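Local atomic coordinates of protein angel homolog 2 (PDB entry 6RW0), a protein that removes 2',3'-cyclic phosphates as a phosphatase of the CCR4/nocturin family, and probably binds the 3' untranslated regions of mRNA. Residues L80-R85 with G112-P117; S118-S121 with H125-Y128. One frame throughout, in Å; residues are numbered along the deposited sequence. Where two conformers were deposited one is given.

Contact 1 (L80-R85 with G112-P117)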
ATOM      1  N   LEU A  80     -20.198  -5.875  11.946  1.00 19.05           N
ATOM      2  CA  LEU A  80     -18.784  -6.012  12.262  1.00 18.49           C
ATOM      3  C   LEU A  80     -18.297  -7.451  12.309  1.00 19.49           C
ATOM      4  O   LEU A  80     -17.084  -7.668  12.261  1.00 22.09           O
ATOM      5  CB  LEU A  80     -18.464  -5.323  13.590  1.00 18.91           C
ATOM      6  CG  LEU A  80     -18.700  -3.816  13.593  1.00 21.10           C
ATOM      7  CD1 LEU A  80     -18.502  -3.282  14.996  1.00 23.42           C
ATOM      8  CD2 LEU A  80     -17.776  -3.101  12.631  1.00 19.72           C
ATOM      9  N   HIS A  81     -19.189  -8.434  12.389  1.00 19.96           N
ATOM     10  CA  HIS A  81     -18.758  -9.822  12.494  1.00 19.82           C
ATOM     11  C   HIS A  81     -18.081 -10.286  11.212  1.00 18.62           C
ATOM     12  O   HIS A  81     -18.493  -9.925  10.106  1.00 18.28           O
ATOM     13  CB  HIS A  81     -19.963 -10.715  12.777  1.00 23.20           C
ATOM     14  CG  HIS A  81     -20.674 -10.372  14.045  1.00 31.14           C
ATOM     15  ND1 HIS A  81     -20.086 -10.504  15.284  1.00 37.17           N
ATOM     16  CD2 HIS A  81     -21.918  -9.890  14.267  1.00 34.81           C
ATOM     17  CE1 HIS A  81     -20.940 -10.122  16.216  1.00 38.75           C
ATOM     18  NE2 HIS A  81     -22.060  -9.744  15.626  1.00 36.97           N
ATOM     19  N   TRP A  82     -17.037 -11.105  11.360  1.00 18.58           N
ATOM     20  CA  TRP A  82     -16.349 -11.626  10.182  1.00 17.58           C
ATOM     21  C   TRP A  82     -17.286 -12.442   9.299  1.00 19.74           C
ATOM     22  O   TRP A  82     -17.129 -12.449   8.073  1.00 18.56           O
ATOM     23  CB  TRP A  82     -15.138 -12.454  10.603  1.00 17.92           C
ATOM     24  CG  TRP A  82     -14.322 -13.017   9.478  1.00 18.33           C
ATOM     25  CD1 TRP A  82     -14.103 -14.335   9.217  1.00 21.01           C
ATOM     26  CD2 TRP A  82     -13.604 -12.287   8.477  1.00 17.31           C
ATOM     27  NE1 TRP A  82     -13.285 -14.473   8.123  1.00 19.28           N
ATOM     28  CE2 TRP A  82     -12.976 -13.229   7.641  1.00 17.73           C
ATOM     29  CE3 TRP A  82     -13.445 -10.934   8.195  1.00 18.17           C
ATOM     30  CZ2 TRP A  82     -12.196 -12.852   6.553  1.00 18.56           C
ATOM     31  CZ3 TRP A  82     -12.659 -10.565   7.127  1.00 17.78           C
ATOM     32  CH2 TRP A  82     -12.053 -11.516   6.317  1.00 18.52           C
ATOM     33  N   SER A  83     -18.269 -13.126   9.890  1.00 20.03           N
ATOM     34  CA  SER A  83     -19.230 -13.881   9.091  1.00 21.00           C
ATOM     35  C   SER A  83     -20.058 -12.974   8.188  1.00 19.68           C
ATOM     36  O   SER A  83     -20.604 -13.436   7.175  1.00 21.04           O
ATOM     37  CB  SER A  83     -20.157 -14.668  10.019  1.00 22.77           C
ATOM     38  OG  SER A  83     -20.872 -13.794  10.877  1.00 26.63           O
ATOM     39  N   PHE A  84     -20.198 -11.696   8.559  1.00 20.02           N
ATOM     40  CA  PHE A  84     -20.875 -10.683   7.755  1.00 19.80           C
ATOM     41  C   PHE A  84     -19.910 -10.037   6.758  1.00 18.75           C
ATOM     42  O   PHE A  84     -20.226  -9.885   5.571  1.00 19.47           O
ATOM     43  CB  PHE A  84     -21.483  -9.608   8.680  1.00 19.24           C
ATOM     44  CG  PHE A  84     -22.337  -8.606   7.956  1.00 20.44           C
ATOM     45  CD1 PHE A  84     -21.772  -7.490   7.358  1.00 19.44           C
ATOM     46  CD2 PHE A  84     -23.700  -8.794   7.852  1.00 25.16           C
ATOM     47  CE1 PHE A  84     -22.551  -6.578   6.666  1.00 21.44           C
ATOM     48  CE2 PHE A  84     -24.486  -7.880   7.165  1.00 27.37           C
ATOM     49  CZ  PHE A  84     -23.905  -6.774   6.564  1.00 23.61           C
ATOM     50  N   ARG A  85     -18.716  -9.679   7.219  1.00 17.12           N
ATOM     51  CA  ARG A  85     -17.812  -8.885   6.396  1.00 16.65           C
ATOM     52  C   ARG A  85     -17.195  -9.690   5.260  1.00 15.67           C
ATOM     53  O   ARG A  85     -17.061  -9.181   4.143  1.00 18.08           O
ATOM     54  CB  ARG A  85     -16.705  -8.283   7.263  1.00 16.79           C
ATOM     55  CG  ARG A  85     -17.223  -7.342   8.336  1.00 16.56           C
ATOM     56  CD  ARG A  85     -16.120  -6.460   8.907  1.00 16.36           C
ATOM     57  NE  ARG A  85     -14.975  -7.189   9.452  1.00 16.32           N
ATOM     58  CZ  ARG A  85     -13.732  -7.156   8.966  1.00 15.33           C
ATOM     59  NH1 ARG A  85     -13.420  -6.460   7.881  1.00 15.73           N
ATOM     60  NH2 ARG A  85     -12.780  -7.845   9.574  1.00 17.44           N
ATOM     61  N   GLY A 112      -6.014 -18.842   5.702  1.00 16.35           N
ATOM     62  CA  GLY A 112      -5.927 -20.266   5.426  1.00 17.02           C
ATOM     63  C   GLY A 112      -7.286 -20.928   5.303  1.00 17.55           C
ATOM     64  O   GLY A 112      -7.481 -21.808   4.458  1.00 20.36           O
ATOM     65  N   ALA A 113      -8.238 -20.531   6.146  1.00 19.17           N
ATOM     66  CA  ALA A 113      -9.523 -21.223   6.207  1.00 19.49           C
ATOM     67  C   ALA A 113     -10.459 -20.817   5.076  1.00 20.20           C
ATOM     68  O   ALA A 113     -11.247 -21.647   4.597  1.00 22.79           O
ATOM     69  CB  ALA A 113     -10.215 -20.898   7.534  1.00 22.96           C
ATOM     70  N   GLU A 114     -10.411 -19.548   4.664  1.00 20.44           N
ATOM     71  CA  GLU A 114     -11.443 -18.985   3.806  1.00 23.06           C
ATOM     72  C   GLU A 114     -10.923 -18.086   2.686  1.00 19.66           C
ATOM     73  O   GLU A 114     -11.348 -18.229   1.535  1.00 19.46           O
ATOM     74  CB  GLU A 114     -12.428 -18.152   4.630  1.00 29.31           C
ATOM     75  CG  GLU A 114     -12.992 -18.787   5.870  1.00 33.85           C
ATOM     76  CD  GLU A 114     -13.576 -17.727   6.757  1.00 36.78           C
ATOM     77  OE1 GLU A 114     -14.750 -17.365   6.534  1.00 40.67           O
ATOM     78  OE2 GLU A 114     -12.832 -17.208   7.619  1.00 32.29           O
ATOM     79  N   ILE A 115     -10.060 -17.118   2.978  1.00 17.30           N
ATOM     80  CA  ILE A 115      -9.645 -16.145   1.932  1.00 17.48           C
ATOM     81  C   ILE A 115      -8.824 -16.808   0.830  1.00 16.89           C
ATOM     82  O   ILE A 115      -9.193 -16.677  -0.312  1.00 16.86           O
ATOM     83  CB  ILE A 115      -8.880 -14.962   2.546  1.00 15.53           C
ATOM     84  CG1 ILE A 115      -9.660 -14.297   3.676  1.00 18.00           C
ATOM     85  CG2 ILE A 115      -8.519 -13.966   1.463  1.00 18.41           C
ATOM     86  CD1 ILE A 115      -8.834 -13.322   4.480  1.00 18.29           C
ATOM     87  N   ARG A 116      -7.763 -17.524   1.174  1.00 16.25           N
ATOM     88  CA  ARG A 116      -6.935 -18.157   0.131  1.00 17.26           C
ATOM     89  C   ARG A 116      -7.752 -19.190  -0.661  1.00 17.45           C
ATOM     90  O   ARG A 116      -7.709 -19.121  -1.850  1.00 17.56           O
ATOM     91  CB  ARG A 116      -5.673 -18.770   0.730  1.00 17.17           C
ATOM     92  CG  ARG A 116      -4.621 -19.034  -0.329  1.00 18.52           C
ATOM     93  CD  ARG A 116      -3.395 -19.704   0.234  1.00 18.97           C
ATOM     94  NE  ARG A 116      -2.312 -19.653  -0.722  1.00 19.99           N
ATOM     95  CZ  ARG A 116      -2.136 -20.532  -1.682  1.00 21.55           C
ATOM     96  NH1 ARG A 116      -2.965 -21.550  -1.786  1.00 22.27           N
ATOM     97  NH2 ARG A 116      -1.139 -20.393  -2.530  1.00 22.96           N
ATOM     98  N   PRO A 117      -8.542 -20.100  -0.065  1.00 16.75           N
ATOM     99  CA  PRO A 117      -9.300 -21.031  -0.880  1.00 16.71           C
ATOM    100  C   PRO A 117     -10.287 -20.303  -1.802  1.00 19.04           C
ATOM    101  O   PRO A 117     -10.428 -20.685  -2.898  1.00 18.54           O
ATOM    102  CB  PRO A 117     -10.015 -21.917   0.143  1.00 18.87           C
ATOM    103  CG  PRO A 117      -9.173 -21.814   1.362  1.00 21.46           C
ATOM    104  CD  PRO A 117      -8.713 -20.378   1.355  1.00 16.86           C
TER
HETATM  105  O   HOH W   1     -16.585 -15.626   7.310  1.00 32.15           O

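Contact 2 (S118-S121 with H125-Y128)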
ATOM      1  N   SER A 118     -10.939 -19.259  -1.310  1.00 17.98           N
ATOM      2  CA  SER A 118     -11.906 -18.538  -2.129  1.00 18.86           C
ATOM      3  C   SER A 118     -11.226 -17.849  -3.303  1.00 18.54           C
ATOM      4  O   SER A 118     -11.730 -17.893  -4.428  1.00 21.41           O
ATOM      5  CB  SER A 118     -12.676 -17.527  -1.277  1.00 20.24           C
ATOM      6  OG  SER A 118     -13.487 -18.185  -0.313  1.00 21.77           O
ATOM      7  N   LEU A 119     -10.068 -17.231  -3.074  1.00 18.04           N
ATOM      8  CA  LEU A 119      -9.378 -16.574  -4.174  1.00 17.72           C
ATOM      9  C   LEU A 119      -8.823 -17.585  -5.172  1.00 18.17           C
ATOM     10  O   LEU A 119      -8.858 -17.337  -6.382  1.00 19.07           O
ATOM     11  CB  LEU A 119      -8.273 -15.668  -3.638  1.00 18.10           C
ATOM     12  CG  LEU A 119      -8.759 -14.502  -2.776  1.00 16.93           C
ATOM     13  CD1 LEU A 119      -7.602 -13.669  -2.236  1.00 18.35           C
ATOM     14  CD2 LEU A 119      -9.715 -13.607  -3.571  1.00 21.62           C
ATOM     15  N   GLU A 120      -8.302 -18.677  -4.645  1.00 17.33           N
ATOM     16  CA  GLU A 120      -7.824 -19.731  -5.591  0.64 18.36           C
ATOM     17  C   GLU A 120      -8.950 -20.316  -6.520  1.00 19.99           C
ATOM     18  O   GLU A 120      -8.899 -20.511  -7.824  1.00 24.48           O
ATOM     19  CB  GLU A 120      -7.095 -20.857  -4.851  0.64 20.85           C
ATOM     20  CG  GLU A 120      -5.820 -20.409  -4.144  0.64 22.82           C
ATOM     21  CD  GLU A 120      -4.487 -20.485  -4.881  0.64 28.50           C
ATOM     22  OE1 GLU A 120      -4.288 -21.449  -5.628  0.64 33.28           O
ATOM     23  OE2 GLU A 120      -3.638 -19.597  -4.664  0.64 23.37           O
ATOM     24  N   SER A 121     -10.165 -20.326  -5.934  1.00 20.56           N
ATOM     25  CA  SER A 121     -11.301 -20.793  -6.721  0.55 22.00           C
ATOM     26  C   SER A 121     -11.644 -19.818  -7.841  1.00 22.61           C
ATOM     27  O   SER A 121     -12.209 -20.228  -8.862  1.00 26.63           O
ATOM     28  CB  SER A 121     -12.516 -21.045  -5.824  0.55 24.78           C
ATOM     29  OG  SER A 121     -13.123 -19.836  -5.404  0.55 28.71           O
ATOM     30  N   HIS A 125      -3.473 -17.107  -8.085  1.00 16.13           N
ATOM     31  CA  HIS A 125      -2.364 -17.697  -7.321  1.00 16.33           C
ATOM     32  C   HIS A 125      -2.087 -16.685  -6.203  1.00 16.40           C
ATOM     33  O   HIS A 125      -1.919 -15.559  -6.528  1.00 17.94           O
ATOM     34  CB  HIS A 125      -1.143 -17.870  -8.186  1.00 17.98           C
ATOM     35  CG  HIS A 125      -0.032 -18.371  -7.358  1.00 19.09           C
ATOM     36  ND1 HIS A 125      -0.016 -19.635  -6.906  1.00 24.09           N
ATOM     37  CD2 HIS A 125       0.989 -17.755  -6.766  1.00 19.58           C
ATOM     38  CE1 HIS A 125       1.006 -19.806  -6.135  1.00 26.35           C
ATOM     39  NE2 HIS A 125       1.631 -18.700  -6.085  1.00 22.14           N
ATOM     40  N   CYS A 126      -1.986 -17.104  -4.955  1.00 15.22           N
ATOM     41  CA  CYS A 126      -1.854 -16.209  -3.810  1.00 15.71           C
ATOM     42  C   CYS A 126      -0.528 -16.416  -3.090  1.00 17.15           C
ATOM     43  O   CYS A 126      -0.132 -17.552  -2.819  1.00 16.37           O
ATOM     44  CB  CYS A 126      -2.974 -16.479  -2.802  1.00 17.50           C
ATOM     45  SG  CYS A 126      -4.632 -16.240  -3.469  1.00 18.80           S
ATOM     46  N   GLU A 127       0.129 -15.305  -2.743  1.00 14.49           N
ATOM     47  CA  GLU A 127       1.345 -15.324  -1.931  1.00 13.68           C
ATOM     48  C   GLU A 127       1.179 -14.398  -0.736  1.00 14.01           C
ATOM     49  O   GLU A 127       0.744 -13.250  -0.889  1.00 14.78           O
ATOM     50  CB  GLU A 127       2.567 -14.894  -2.754  1.00 14.82           C
ATOM     51  CG  GLU A 127       2.974 -15.880  -3.844  1.00 15.88           C
ATOM     52  CD  GLU A 127       3.589 -17.172  -3.314  1.00 17.80           C
ATOM     53  OE1 GLU A 127       3.960 -17.242  -2.114  1.00 19.80           O
ATOM     54  OE2 GLU A 127       3.706 -18.124  -4.117  1.00 16.99           O
ATOM     55  N   TYR A 128       1.555 -14.878   0.446  1.00 14.23           N
ATOM     56  CA  TYR A 128       1.314 -14.173   1.695  1.00 13.73           C
ATOM     57  C   TYR A 128       2.612 -13.888   2.423  1.00 13.69           C
ATOM     58  O   TYR A 128       3.565 -14.668   2.370  1.00 14.09           O
ATOM     59  CB  TYR A 128       0.466 -15.064   2.602  1.00 15.18           C
ATOM     60  CG  TYR A 128      -0.022 -14.537   3.933  1.00 14.59           C
ATOM     61  CD1 TYR A 128      -0.741 -13.354   4.030  1.00 16.29           C
ATOM     62  CD2 TYR A 128       0.150 -15.286   5.086  1.00 16.78           C
ATOM     63  CE1 TYR A 128      -1.230 -12.920   5.246  1.00 15.76           C
ATOM     64  CE2 TYR A 128      -0.339 -14.865   6.305  1.00 15.69           C
ATOM     65  CZ  TYR A 128      -1.027 -13.682   6.384  1.00 15.40           C
ATOM     66  OH  TYR A 128      -1.522 -13.292   7.606  1.00 17.29           O
TER
HETATM   67  O   HOH W   2      -2.198 -21.697  -7.345  1.00 39.44           O

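Contact 1 (L80-R85 with G112-P117)
Trp82 reaches from the first turn of helix 82-96 to Glu114 and Ile115 on helix 108-121, and its indole makes all the direct contacts from that side. The side chain leaves CB with CG anti to the backbone N (chi1 -178°), which carries the ring out from its own helix toward the other one. Beyond CG, CD1 passes 3.5 Å from Glu114 OE2. The next atom, NE1, donates a 2.8 Å hydrogen bond to that same OE2. The oxygen sits in the ring plane, the N-H points at it at 155°, and OE2 is met on its syn side, somewhat above the carboxylate plane; indole and carboxylate stand nearly perpendicular, 83° apart. Farther round the six-membered ring, CZ2 lies 4.0 Å from Ile115 CD1, and CH2 is almost as near, the methyl coming at the ring obliquely. In this endonuclease/exonuclease/phosphatase domain, helix 82-96, strand 100-107 of the mixed sheet and helix 108-121 follow in sequence, and the indole bridges the two helices. Its ring also stacks with His110 and meets Phe86. A leucine in place of Trp82 would probably leave Glu114 OE2 without its N-H partner and the end of Ile115 without the ring it packs against. The other carboxylate oxygen, Glu114 OE1, accepts a 2.6 Å hydrogen bond from a water that donates only weakly to Trp82 O.

Contact 2 (S118-S121 with H125-Y128)
Glu120 and Leu119, late in helix 108-121, meet His125 and Cys126 near the start of strand 124-130. The polar part belongs to Glu120 in one of its two conformers, and its links through OE2 and OE1 are doubtful to that extent. The chain bends at chi2 (-91°), bringing the carboxylate round to the strand backbone, where OE2 accepts a weak 3.0 Å hydrogen bond from Cys126 N; at 133° the N-H is well off line. The same oxygen lies 3.5 Å from His125 CA.

Water makes the second polar link: one molecule donates to Glu120 OE1 at 2.7 Å and lies in the plane of the His125 ring, 3.0 Å from ND1. At the other ring nitrogen, His125 NE2 donates to Glu127 OE2 at 2.9 Å, on the anti side of that carboxylate. With Glu127 at NE2 and the water at ND1, the ring's rotation is probably limited.

The apolar part is buried. Cys126 turns its side chain toward the helix, and SG rests 3.7 Å from Leu119 CB, with CD1 of the leucine a little farther off. Both residues also touch Cys142 on strand 137-144, the neighbour of this strand in the sheet.

A helix that turns back through a short loop into the edge strand of a sheet, its late residues packed on that strand, is the helix-to-strand connection seen here in the DNase I-like fold.

Following the chain from the N terminus, past strand 49-58 and helix 62-67, it enters helix 82-96, passes through strand 100-107 and leads into helix 108-121, where contact 1 closes a loop of 26 residues. The same helix runs on and turns straight into strand 124-130, so contact 2 closes a much shorter connection of three residues. The two contacts follow in series, neither nesting nor crossing, their centres about 13 Å apart. Arg116, on the 112-117 segment, links the two: its NH2 lies 3.0 Å from Cys126 O, a probable hydrogen bond. Together they fasten helix 82-96 to helix 108-121, and that helix to the edge strand of the sheet.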